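Local coordinates for Lmo2125 protein (Listeria monocytogenes serovar 1/2a, PDB 5TU0), which binds maltose and, as a MalE-type lipoprotein of the solute-binding protein family, probably delivers it to a sugar transporter in the cell membrane, at residues K152-L157 with Q225-K230; K159-Y164 with K204-V209; Y167-G172 with T200-W205; K212-N217 with D221-D226. The protein carries 2 engineered substitutions. All blocks are in the same frame, centred on the assembly; numbering follows the deposited sequence. Where two conformers were deposited one is given.

Contact 1: residues K152-L157 with Q225-K230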
# COMPACT_ATOMS: atom_id res chain seq x y z
N LYS A 152 -15.77 25.97 -7.82
CA LYS A 152 -14.96 24.77 -7.57
C LYS A 152 -13.78 25.17 -6.69
O LYS A 152 -13.37 26.35 -6.66
CB LYS A 152 -14.52 24.11 -8.88
CG LYS A 152 -15.68 23.85 -9.86
CD LYS A 152 -16.81 23.06 -9.22
CE LYS A 152 -17.93 22.80 -10.20
NZ LYS A 152 -18.96 21.92 -9.59
N ASN A 153 -13.26 24.18 -5.97
CA ASN A 153 -12.25 24.43 -4.95
C ASN A 153 -11.28 23.26 -4.85
O ASN A 153 -11.67 22.12 -5.03
CB ASN A 153 -13.02 24.69 -3.63
CG ASN A 153 -12.11 25.12 -2.48
OD1 ASN A 153 -11.43 24.29 -1.88
ND2 ASN A 153 -12.17 26.41 -2.12
N THR A 154 -10.02 23.57 -4.56
CA THR A 154 -8.96 22.57 -4.44
C THR A 154 -8.40 22.48 -3.03
O THR A 154 -7.28 21.99 -2.85
CB THR A 154 -7.80 22.87 -5.44
OG1 THR A 154 -7.27 24.19 -5.20
CG2 THR A 154 -8.28 22.75 -6.88
N GLY A 155 -9.18 22.94 -2.04
CA GLY A 155 -8.76 22.90 -0.63
C GLY A 155 -8.27 21.52 -0.24
O GLY A 155 -7.18 21.37 0.33
N PHE A 156 -9.08 20.53 -0.57
CA PHE A 156 -8.76 19.11 -0.34
C PHE A 156 -8.93 18.37 -1.66
O PHE A 156 -9.92 18.59 -2.36
CB PHE A 156 -9.67 18.50 0.72
CG PHE A 156 -9.66 17.00 0.74
CD1 PHE A 156 -8.56 16.32 1.22
CD2 PHE A 156 -10.74 16.26 0.27
CE1 PHE A 156 -8.53 14.92 1.22
CE2 PHE A 156 -10.72 14.87 0.28
CZ PHE A 156 -9.62 14.21 0.75
N LEU A 157 -7.98 17.48 -1.98
CA LEU A 157 -8.08 16.66 -3.19
C LEU A 157 -7.72 15.23 -2.87
O LEU A 157 -6.83 14.99 -2.06
CB LEU A 157 -7.13 17.15 -4.28
CG LEU A 157 -7.30 18.58 -4.80
CD1 LEU A 157 -6.12 18.95 -5.70
CD2 LEU A 157 -8.62 18.76 -5.52
N GLN A 225 -0.88 16.41 -7.97
CA GLN A 225 0.50 16.69 -7.55
C GLN A 225 0.90 18.11 -7.90
O GLN A 225 1.61 18.78 -7.14
CB GLN A 225 1.49 15.71 -8.18
CG GLN A 225 1.20 14.24 -7.89
CD GLN A 225 0.99 13.96 -6.43
OE1 GLN A 225 0.03 13.28 -6.05
NE2 GLN A 225 1.86 14.49 -5.59
N ASP A 226 0.46 18.55 -9.08
CA ASP A 226 0.75 19.89 -9.55
C ASP A 226 0.14 20.92 -8.58
O ASP A 226 0.81 21.90 -8.23
CB ASP A 226 0.22 20.07 -10.98
CG ASP A 226 0.60 21.41 -11.59
OD1 ASP A 226 1.82 21.66 -11.77
OD2 ASP A 226 -0.32 22.18 -11.94
N GLN A 227 -1.11 20.71 -8.16
CA GLN A 227 -1.78 21.65 -7.23
C GLN A 227 -1.10 21.69 -5.85
O GLN A 227 -0.87 22.77 -5.28
CB GLN A 227 -3.26 21.32 -7.06
CG GLN A 227 -4.08 21.44 -8.34
CD GLN A 227 -4.21 22.87 -8.84
OE1 GLN A 227 -3.88 23.16 -10.00
NE2 GLN A 227 -4.68 23.76 -7.99
N PHE A 228 -0.77 20.53 -5.30
CA PHE A 228 -0.13 20.51 -4.00
C PHE A 228 1.29 21.12 -4.04
O PHE A 228 1.64 21.95 -3.20
CB PHE A 228 -0.09 19.09 -3.44
CG PHE A 228 0.34 19.03 -2.01
CD1 PHE A 228 -0.50 19.49 -1.02
CD2 PHE A 228 1.58 18.50 -1.66
CE1 PHE A 228 -0.11 19.44 0.31
CE2 PHE A 228 1.97 18.45 -0.32
CZ PHE A 228 1.12 18.91 0.66
N VAL A 229 2.09 20.71 -5.03
CA VAL A 229 3.49 21.19 -5.17
C VAL A 229 3.56 22.69 -5.49
O VAL A 229 4.59 23.33 -5.23
CB VAL A 229 4.29 20.34 -6.20
CG1 VAL A 229 5.66 20.93 -6.48
CG2 VAL A 229 4.46 18.92 -5.67
N LYS A 230 2.49 23.26 -6.03
CA LYS A 230 2.47 24.69 -6.32
C LYS A 230 1.75 25.52 -5.26
O LYS A 230 1.52 26.71 -5.46
CB LYS A 230 1.89 24.95 -7.72
CG LYS A 230 2.83 24.48 -8.81
CD LYS A 230 2.26 24.67 -10.20
CE LYS A 230 3.31 24.32 -11.24
NZ LYS A 230 2.75 24.37 -12.61
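Thr154 and Gln227 are the nearest pair by CA atoms, 7.8 Å apart, where a bend entering strand 156-157 runs past the last turns of helix 217-229. Gln227 carries the helix side almost alone and serves two neighbours with two parts of its chain. Its aliphatic root lies against leucine, CB being 4.0 Å from Leu157 CD1. The chain bends about CB-CG (chi2 -67°), which swings the amide over to the threonine, and the two side chains meet at about a right angle. Gln227 NE2 lies 3.8 Å from Thr154 OG1, too far for a hydrogen bond, and 3.9 Å from Thr154 CG2, so it rests on the branched end as packing. The buried hydroxyl has its main partner in the carbonyl of Lys232, with that of Phe144 also within bonding range. Just before it, Asn153 shapes the bend as an Asx turn: Asn153 OD1 accepts from Gly155 N at 2.6 Å, the donor standing 37° above the carbonyl plane. Strand 156-157 then pairs in parallel with strand 235-238, and helix 217-229 is the last helix of the long, mostly helical excursion between them. Its packing on the sheet fits the alpha/beta lobes of periplasmic binding proteins.

Contact 2: residues K159-Y164 with K204-V209. With GLC (alpha-D-glucopyranose), chain B.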
# COMPACT_ATOMS: atom_id res chain seq x y z
N LYS A 159 -7.51 11.31 -5.21
CA LYS A 159 -7.67 10.65 -6.51
C LYS A 159 -8.72 9.53 -6.42
O LYS A 159 -8.43 8.33 -6.64
CB LYS A 159 -6.32 10.10 -6.97
CG LYS A 159 -6.27 9.70 -8.44
CD LYS A 159 -5.06 8.84 -8.75
CE LYS A 159 -5.07 8.38 -10.19
NZ LYS A 159 -4.04 7.32 -10.44
N TRP A 160 -9.96 9.92 -6.13
CA TRP A 160 -10.99 8.93 -5.94
C TRP A 160 -11.48 8.14 -7.17
O TRP A 160 -12.23 7.18 -7.00
CB TRP A 160 -12.16 9.47 -5.10
CG TRP A 160 -11.84 9.64 -3.62
CD1 TRP A 160 -10.90 8.96 -2.88
CD2 TRP A 160 -12.57 10.43 -2.68
NE1 TRP A 160 -10.96 9.33 -1.56
CE2 TRP A 160 -11.99 10.23 -1.41
CE3 TRP A 160 -13.65 11.30 -2.79
CZ2 TRP A 160 -12.44 10.89 -0.26
CZ3 TRP A 160 -14.10 11.96 -1.66
CH2 TRP A 160 -13.50 11.74 -0.41
N THR A 161 -11.02 8.50 -8.37
CA THR A 161 -11.34 7.70 -9.56
C THR A 161 -10.52 6.40 -9.53
O THR A 161 -10.85 5.44 -10.21
CB THR A 161 -11.04 8.42 -10.88
OG1 THR A 161 -9.70 8.94 -10.87
CG2 THR A 161 -12.02 9.55 -11.10
N ASP A 162 -9.43 6.42 -8.75
CA ASP A 162 -8.54 5.27 -8.61
C ASP A 162 -9.02 4.46 -7.39
O ASP A 162 -8.97 4.94 -6.25
CB ASP A 162 -7.10 5.79 -8.43
CG ASP A 162 -6.05 4.68 -8.47
OD1 ASP A 162 -6.31 3.56 -8.01
OD2 ASP A 162 -4.92 4.97 -8.92
N PHE A 163 -9.48 3.24 -7.64
CA PHE A 163 -9.97 2.38 -6.56
C PHE A 163 -8.94 2.15 -5.46
O PHE A 163 -9.31 1.97 -4.32
CB PHE A 163 -10.45 1.05 -7.12
CG PHE A 163 -11.01 0.14 -6.10
CD1 PHE A 163 -12.18 0.47 -5.43
CD2 PHE A 163 -10.42 -1.10 -5.85
CE1 PHE A 163 -12.72 -0.39 -4.49
CE2 PHE A 163 -10.96 -1.96 -4.91
CZ PHE A 163 -12.11 -1.60 -4.24
N TYR A 164 -7.66 2.17 -5.80
CA TYR A 164 -6.65 2.03 -4.74
C TYR A 164 -6.79 3.13 -3.67
O TYR A 164 -6.59 2.88 -2.48
CB TYR A 164 -5.23 2.00 -5.33
CG TYR A 164 -4.19 1.80 -4.27
CD1 TYR A 164 -3.88 0.53 -3.80
CD2 TYR A 164 -3.54 2.88 -3.70
CE1 TYR A 164 -2.93 0.35 -2.81
CE2 TYR A 164 -2.61 2.72 -2.71
CZ TYR A 164 -2.31 1.45 -2.27
OH TYR A 164 -1.37 1.31 -1.28
N LYS A 204 -20.42 13.44 -4.13
CA LYS A 204 -20.69 14.83 -3.70
C LYS A 204 -19.45 15.70 -3.93
O LYS A 204 -19.56 16.84 -4.40
CB LYS A 204 -21.11 14.90 -2.22
CG LYS A 204 -22.36 14.13 -1.82
CD LYS A 204 -23.64 14.66 -2.43
CE LYS A 204 -24.85 13.92 -1.88
NZ LYS A 204 -26.09 14.24 -2.65
N TRP A 205 -18.26 15.16 -3.61
CA TRP A 205 -17.02 15.91 -3.85
C TRP A 205 -16.80 16.12 -5.35
O TRP A 205 -16.52 17.25 -5.78
CB TRP A 205 -15.81 15.22 -3.21
CG TRP A 205 -15.72 15.45 -1.72
CD1 TRP A 205 -16.33 14.72 -0.72
CD2 TRP A 205 -14.97 16.48 -1.06
NE1 TRP A 205 -16.01 15.25 0.52
CE2 TRP A 205 -15.17 16.33 0.33
CE3 TRP A 205 -14.15 17.53 -1.51
CZ2 TRP A 205 -14.58 17.18 1.28
CZ3 TRP A 205 -13.57 18.37 -0.58
CH2 TRP A 205 -13.78 18.18 0.81
N PHE A 206 -16.94 15.06 -6.14
CA PHE A 206 -16.78 15.19 -7.61
C PHE A 206 -17.74 16.17 -8.25
O PHE A 206 -17.33 17.00 -9.10
CB PHE A 206 -17.01 13.83 -8.29
CG PHE A 206 -15.86 12.91 -8.16
CD1 PHE A 206 -14.68 13.19 -8.82
CD2 PHE A 206 -15.96 11.72 -7.44
CE1 PHE A 206 -13.61 12.34 -8.75
CE2 PHE A 206 -14.88 10.88 -7.34
CZ PHE A 206 -13.70 11.18 -8.01
N GLN A 207 -19.01 16.09 -7.85
CA GLN A 207 -20.07 16.87 -8.46
C GLN A 207 -20.27 18.29 -7.91
O GLN A 207 -20.59 19.20 -8.68
CB GLN A 207 -21.38 16.07 -8.41
CG GLN A 207 -21.38 14.85 -9.33
CD GLN A 207 -21.45 15.24 -10.81
OE1 GLN A 207 -22.28 16.06 -11.21
NE2 GLN A 207 -20.58 14.64 -11.64
N ASP A 208 -20.03 18.50 -6.61
CA ASP A 208 -20.26 19.81 -5.98
C ASP A 208 -19.05 20.66 -5.64
O ASP A 208 -19.19 21.86 -5.42
CB ASP A 208 -21.02 19.63 -4.66
CG ASP A 208 -22.33 18.90 -4.82
OD1 ASP A 208 -22.83 18.77 -5.94
OD2 ASP A 208 -22.87 18.46 -3.80
N VAL A 209 -17.87 20.07 -5.58
CA VAL A 209 -16.70 20.80 -5.10
C VAL A 209 -15.55 20.85 -6.09
O VAL A 209 -15.00 21.90 -6.37
CB VAL A 209 -16.16 20.08 -3.83
CG1 VAL A 209 -14.85 20.70 -3.34
CG2 VAL A 209 -17.20 20.05 -2.73
C1 GLC B . 1.21 1.65 -4.83
C2 GLC B . 0.97 0.25 -4.27
C3 GLC B . 0.45 -0.70 -5.34
C4 GLC B . -0.78 -0.10 -6.01
C5 GLC B . -0.43 1.28 -6.58
C6 GLC B . -1.64 1.91 -7.27
O2 GLC B . 2.19 -0.27 -3.71
O3 GLC B . 0.13 -1.97 -4.74
O4 GLC B . -1.26 -0.96 -7.05
O5 GLC B . 0.04 2.13 -5.52
O6 GLC B . -1.42 3.31 -7.48
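An edge-to-face tryptophan pair, Trp160 against Trp205, lies in the buried core next to the turn that leads to Tyr164 of the maltose pocket. The six-membered ring of Trp160 points its edge at the five-membered ring of Trp205, the planes standing at 88° and the centroids 5.3 Å apart. The leading atom is Trp160 CZ3, which comes within 3.7 Å of Trp205 CD1. Phe206 packs beside the pair, nearer the backbone: its CZ lies 3.7 Å from Trp160 CB and 3.9 Å from Thr161 CG2, while the peptide nitrogen of Thr161 meets the ring at its edge. With CG beside its own backbone N (chi1 -77°), Phe206 brings its ring end nearer, although its CB does not point at the other segment. The polar ends are satisfied to the side, Trp160 NE1 by Tyr267, Trp205 NE1 by Tyr201 and Thr161 OG1 by Asn217. The same turn leads to the ligand. Lys159 to Asp162 is a type I beta turn, and Asp162 then caps helix 163-172, its OD1 accepting from Tyr164 N at 2.9 Å. The other carboxylate oxygen, Asp162 OD2, uses its anti lone pair for Lys159 NZ in a salt bridge. Capping and salt bridge together probably steady the start of the helix, where Tyr164 lays one ring face along a glucose, CD1 being 3.9 Å from GLC C4. An aromatic face packed along a sugar ring is characteristic of carbohydrate-binding sites, here that of a maltose-binding protein.

Contact 3: residues Y167-G172 with T200-W205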
# COMPACT_ATOMS: atom_id res chain seq x y z
N TYR A 167 -10.86 2.98 -2.11
CA TYR A 167 -11.28 1.80 -1.35
C TYR A 167 -11.49 2.06 0.13
O TYR A 167 -12.51 1.66 0.69
CB TYR A 167 -10.32 0.62 -1.52
CG TYR A 167 -10.74 -0.52 -0.62
CD1 TYR A 167 -11.93 -1.20 -0.85
CD2 TYR A 167 -9.98 -0.88 0.48
CE1 TYR A 167 -12.34 -2.22 -0.03
CE2 TYR A 167 -10.39 -1.91 1.31
CZ TYR A 167 -11.56 -2.58 1.04
OH TYR A 167 -11.99 -3.59 1.85
N GLY A 168 -10.54 2.75 0.76
CA GLY A 168 -10.65 3.06 2.17
C GLY A 168 -11.87 3.88 2.58
O GLY A 168 -12.28 3.83 3.73
N LEU A 169 -12.44 4.61 1.63
CA LEU A 169 -13.64 5.38 1.89
C LEU A 169 -14.82 4.40 1.95
O LEU A 169 -15.63 4.43 2.87
CB LEU A 169 -13.86 6.40 0.76
CG LEU A 169 -15.17 7.17 0.73
CD1 LEU A 169 -15.35 7.99 2.00
CD2 LEU A 169 -15.24 8.06 -0.51
N LEU A 170 -14.93 3.55 0.93
CA LEU A 170 -16.01 2.56 0.89
C LEU A 170 -15.90 1.61 2.11
O LEU A 170 -16.89 1.28 2.75
CB LEU A 170 -15.97 1.76 -0.42
CG LEU A 170 -16.57 2.41 -1.67
CD1 LEU A 170 -16.00 3.77 -1.99
CD2 LEU A 170 -16.44 1.43 -2.82
N ALA A 171 -14.67 1.22 2.43
CA ALA A 171 -14.45 0.32 3.54
C ALA A 171 -14.76 1.01 4.89
O ALA A 171 -15.26 0.37 5.81
CB ALA A 171 -13.02 -0.21 3.51
N GLY A 172 -14.50 2.31 4.98
CA GLY A 172 -14.79 3.05 6.22
C GLY A 172 -16.28 3.05 6.52
O GLY A 172 -16.70 3.18 7.68
N THR A 200 -21.58 7.38 -2.70
CA THR A 200 -22.44 8.57 -2.66
C THR A 200 -21.68 9.78 -2.10
O THR A 200 -21.78 10.87 -2.64
CB THR A 200 -23.73 8.30 -1.83
OG1 THR A 200 -24.42 7.18 -2.40
CG2 THR A 200 -24.67 9.51 -1.83
N TYR A 201 -20.93 9.57 -1.01
CA TYR A 201 -20.12 10.63 -0.42
C TYR A 201 -19.06 11.14 -1.41
O TYR A 201 -18.89 12.37 -1.59
CB TYR A 201 -19.47 10.17 0.88
CG TYR A 201 -18.76 11.28 1.56
CD1 TYR A 201 -19.48 12.29 2.22
CD2 TYR A 201 -17.36 11.38 1.52
CE1 TYR A 201 -18.82 13.34 2.83
CE2 TYR A 201 -16.70 12.44 2.13
CZ TYR A 201 -17.43 13.41 2.79
OH TYR A 201 -16.77 14.47 3.38
N ALA A 202 -18.38 10.22 -2.07
CA ALA A 202 -17.37 10.60 -3.08
C ALA A 202 -17.98 11.44 -4.21
O ALA A 202 -17.39 12.42 -4.65
CB ALA A 202 -16.68 9.37 -3.65
N THR A 203 -19.16 11.03 -4.66
CA THR A 203 -19.84 11.68 -5.75
C THR A 203 -20.14 13.15 -5.40
O THR A 203 -20.08 14.01 -6.29
CB THR A 203 -21.11 10.88 -6.14
OG1 THR A 203 -20.72 9.55 -6.56
CG2 THR A 203 -21.86 11.54 -7.26
N LYS A 204 -20.42 13.44 -4.13
CA LYS A 204 -20.69 14.83 -3.70
C LYS A 204 -19.45 15.70 -3.93
O LYS A 204 -19.56 16.84 -4.40
CB LYS A 204 -21.11 14.90 -2.22
CG LYS A 204 -22.36 14.13 -1.82
CD LYS A 204 -23.64 14.66 -2.43
CE LYS A 204 -24.85 13.92 -1.88
NZ LYS A 204 -26.09 14.24 -2.65
N TRP A 205 -18.26 15.16 -3.61
CA TRP A 205 -17.02 15.91 -3.85
C TRP A 205 -16.80 16.12 -5.35
O TRP A 205 -16.52 17.25 -5.78
CB TRP A 205 -15.81 15.22 -3.21
CG TRP A 205 -15.72 15.45 -1.72
CD1 TRP A 205 -16.33 14.72 -0.72
CD2 TRP A 205 -14.97 16.48 -1.06
NE1 TRP A 205 -16.01 15.25 0.52
CE2 TRP A 205 -15.17 16.33 0.33
CE3 TRP A 205 -14.15 17.53 -1.51
CZ2 TRP A 205 -14.58 17.18 1.28
CZ3 TRP A 205 -13.57 18.37 -0.58
CH2 TRP A 205 -13.78 18.18 0.81
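Leu169 is the central side chain of a small apolar helix-to-helix contact between helices 163-172 and 193-208, and it gives up more surface here than any other residue. Its two methyls divide the work. CD2 is pressed to the methyl of alanine, 3.7 Å from Ala202 CB, while CD1 comes within 4.0 Å of Tyr201 CD2. That second approach is oblique to the phenol ring, and the two side chains cross at about a right angle. Because CG of Leu169 extends opposite its backbone N (chi1 172°), the fork at its end is carried straight out to the other helix. Consistent with the small Ala202, the CA atoms of Leu169 and Ala202 are 8.1 Å apart. Leu169 also stands at a kink, since the backbone N of Gly168 and of Leu169 lacks a bond to the preceding turn; the backbone of Gly168 is hydrogen-bonded to Ser268. Helix 348-363 closes in from a further side, touching Leu170 and Ala202. The tyrosine hydroxyl is held by Glu136 and by a tryptophan one turn on, which probably limits the ring: Trp205 NE1 donates to Tyr201 OH over 3.1 Å, nearly straight at 169° and exactly in the indole plane.

Contact 4: residues K212-N217 with D221-D226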
# COMPACT_ATOMS: atom_id res chain seq x y z
N LYS A 212 -13.33 19.83 -12.78
CA LYS A 212 -13.66 18.75 -13.71
C LYS A 212 -12.53 17.78 -13.93
O LYS A 212 -12.76 16.58 -14.06
CB LYS A 212 -14.09 19.33 -15.07
CG LYS A 212 -14.69 18.32 -16.03
CD LYS A 212 -15.91 17.67 -15.40
CE LYS A 212 -16.73 16.92 -16.42
NZ LYS A 212 -17.91 16.30 -15.76
N GLY A 213 -11.31 18.30 -13.95
CA GLY A 213 -10.13 17.45 -14.11
C GLY A 213 -10.00 16.30 -13.12
O GLY A 213 -9.33 15.32 -13.42
N MET A 214 -10.64 16.40 -11.95
CA MET A 214 -10.55 15.32 -10.96
C MET A 214 -11.24 14.01 -11.41
O MET A 214 -10.96 12.92 -10.86
CB MET A 214 -11.11 15.78 -9.59
CG MET A 214 -10.23 16.80 -8.90
SD MET A 214 -8.63 16.14 -8.40
CE MET A 214 -9.15 15.07 -7.08
N GLN A 215 -12.13 14.11 -12.40
CA GLN A 215 -12.85 12.95 -12.94
C GLN A 215 -12.11 12.17 -14.03
O GLN A 215 -12.52 11.06 -14.36
CB GLN A 215 -14.20 13.40 -13.49
CG GLN A 215 -15.09 14.00 -12.42
CD GLN A 215 -16.37 14.59 -12.97
OE1 GLN A 215 -16.92 14.10 -13.95
NE2 GLN A 215 -16.85 15.66 -12.33
N ASP A 216 -11.03 12.74 -14.58
CA ASP A 216 -10.24 12.11 -15.65
C ASP A 216 -9.14 11.29 -14.98
O ASP A 216 -8.07 11.80 -14.67
CB ASP A 216 -9.66 13.17 -16.59
CG ASP A 216 -9.01 12.59 -17.84
OD1 ASP A 216 -9.25 11.43 -18.19
OD2 ASP A 216 -8.27 13.34 -18.51
N ASN A 217 -9.41 10.01 -14.78
CA ASN A 217 -8.46 9.15 -14.08
C ASN A 217 -7.06 9.16 -14.69
O ASN A 217 -6.08 9.14 -13.97
CB ASN A 217 -8.95 7.72 -14.00
CG ASN A 217 -8.04 6.85 -13.14
OD1 ASN A 217 -7.31 6.01 -13.66
ND2 ASN A 217 -8.04 7.10 -11.85
N ASP A 221 -3.81 12.25 -11.22
CA ASP A 221 -2.66 12.30 -10.32
C ASP A 221 -1.76 13.48 -10.68
O ASP A 221 -1.28 14.20 -9.79
CB ASP A 221 -1.84 11.01 -10.30
CG ASP A 221 -0.80 11.01 -9.18
OD1 ASP A 221 -1.20 10.91 -8.00
OD2 ASP A 221 0.40 11.15 -9.48
N ASP A 222 -1.52 13.71 -11.98
CA ASP A 222 -0.69 14.84 -12.41
C ASP A 222 -1.30 16.16 -11.92
O ASP A 222 -0.59 17.04 -11.43
CB ASP A 222 -0.54 14.91 -13.94
CG ASP A 222 0.47 13.90 -14.50
OD1 ASP A 222 1.12 13.15 -13.74
OD2 ASP A 222 0.62 13.87 -15.74
N PHE A 223 -2.62 16.27 -12.04
CA PHE A 223 -3.33 17.46 -11.61
C PHE A 223 -3.17 17.66 -10.11
O PHE A 223 -2.82 18.74 -9.65
CB PHE A 223 -4.82 17.31 -11.94
CG PHE A 223 -5.67 18.45 -11.47
CD1 PHE A 223 -5.81 19.59 -12.25
CD2 PHE A 223 -6.34 18.38 -10.26
CE1 PHE A 223 -6.60 20.65 -11.81
CE2 PHE A 223 -7.13 19.44 -9.81
CZ PHE A 223 -7.25 20.57 -10.59
N ILE A 224 -3.43 16.61 -9.35
CA ILE A 224 -3.34 16.67 -7.90
C ILE A 224 -1.93 17.03 -7.41
O ILE A 224 -1.80 17.87 -6.52
CB ILE A 224 -3.83 15.35 -7.27
CG1 ILE A 224 -5.33 15.18 -7.52
CG2 ILE A 224 -3.57 15.31 -5.77
CD1 ILE A 224 -5.83 13.77 -7.23
N GLN A 225 -0.88 16.41 -7.97
CA GLN A 225 0.50 16.69 -7.55
C GLN A 225 0.90 18.11 -7.90
O GLN A 225 1.61 18.78 -7.14
CB GLN A 225 1.49 15.71 -8.18
CG GLN A 225 1.20 14.24 -7.89
CD GLN A 225 0.99 13.96 -6.43
OE1 GLN A 225 0.03 13.28 -6.05
NE2 GLN A 225 1.86 14.49 -5.59
N ASP A 226 0.46 18.55 -9.08
CA ASP A 226 0.75 19.89 -9.55
C ASP A 226 0.14 20.92 -8.58
O ASP A 226 0.81 21.90 -8.23
CB ASP A 226 0.22 20.07 -10.98
CG ASP A 226 0.60 21.41 -11.59
OD1 ASP A 226 1.82 21.66 -11.77
OD2 ASP A 226 -0.32 22.18 -11.94
O HOH W 1 -3.71 9.91 -12.97
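Met214 reaches from a 3-10 turn to Phe223 and Ile224 on helix 217-229, and its sulfur is the hub of the contact. SD sits 3.5 Å from Ile224 CG1 and 3.7 Å from Phe223 CD2, where it makes a Met-aromatic contact with the phenyl ring. The approach to that ring is oblique, the sulfur lying 4.8 Å from the centroid and 67° off the normal. The terminal methyl continues along the isoleucine, Met214 CE resting 3.6 Å from Ile224 CD1. All three torsions of the methionine are close to -70°, giving a bent chain that brings SD and CE alongside the isoleucine branch. Phe223 also leans on Pro211. In the next shell the turn is held by its own bonds: Gln215 N donates to Lys212 O, and Lys212 NZ reaches the side chain of Gln215, meeting OE1 at 3.0 Å from above the amide plane. Further along, a water joins Asn217 to Asp221, giving a hydrogen to Asn217 O at 2.7 Å and accepting one from Asp221 N at 2.9 Å. It bridges two residues four apart whose own atoms are too distant to bond directly. Locally, Asp216 OD2 bonds to Ser219 OG, and the side chain of Asn217 links to the turn at 159-162. Segment 212-217 thus links helix 193-208, on which Gln215 leans, to helix 217-229, with Leu157 of strand 156-157 packed against the methionine.

The four contacts show how one lobe of a binding protein is built by successive returns of the chain. Contacts 2 and 3 lie within the long excursion spanned by contact 1, share helices 163-172 and 193-208, and have centres about 8 Å apart, with Trp160 bridging them by touching both Ala202 and Leu169. Contact 4 follows them in sequence and lies about 9 Å, centre to centre, from contact 1, with which it shares helix 217-229. Contacts 3 and 4 do not touch, their centres being about 17 Å apart, but contact 2 meets both. This continuous core connects the strand region to the helix bearing Tyr164 at the maltose.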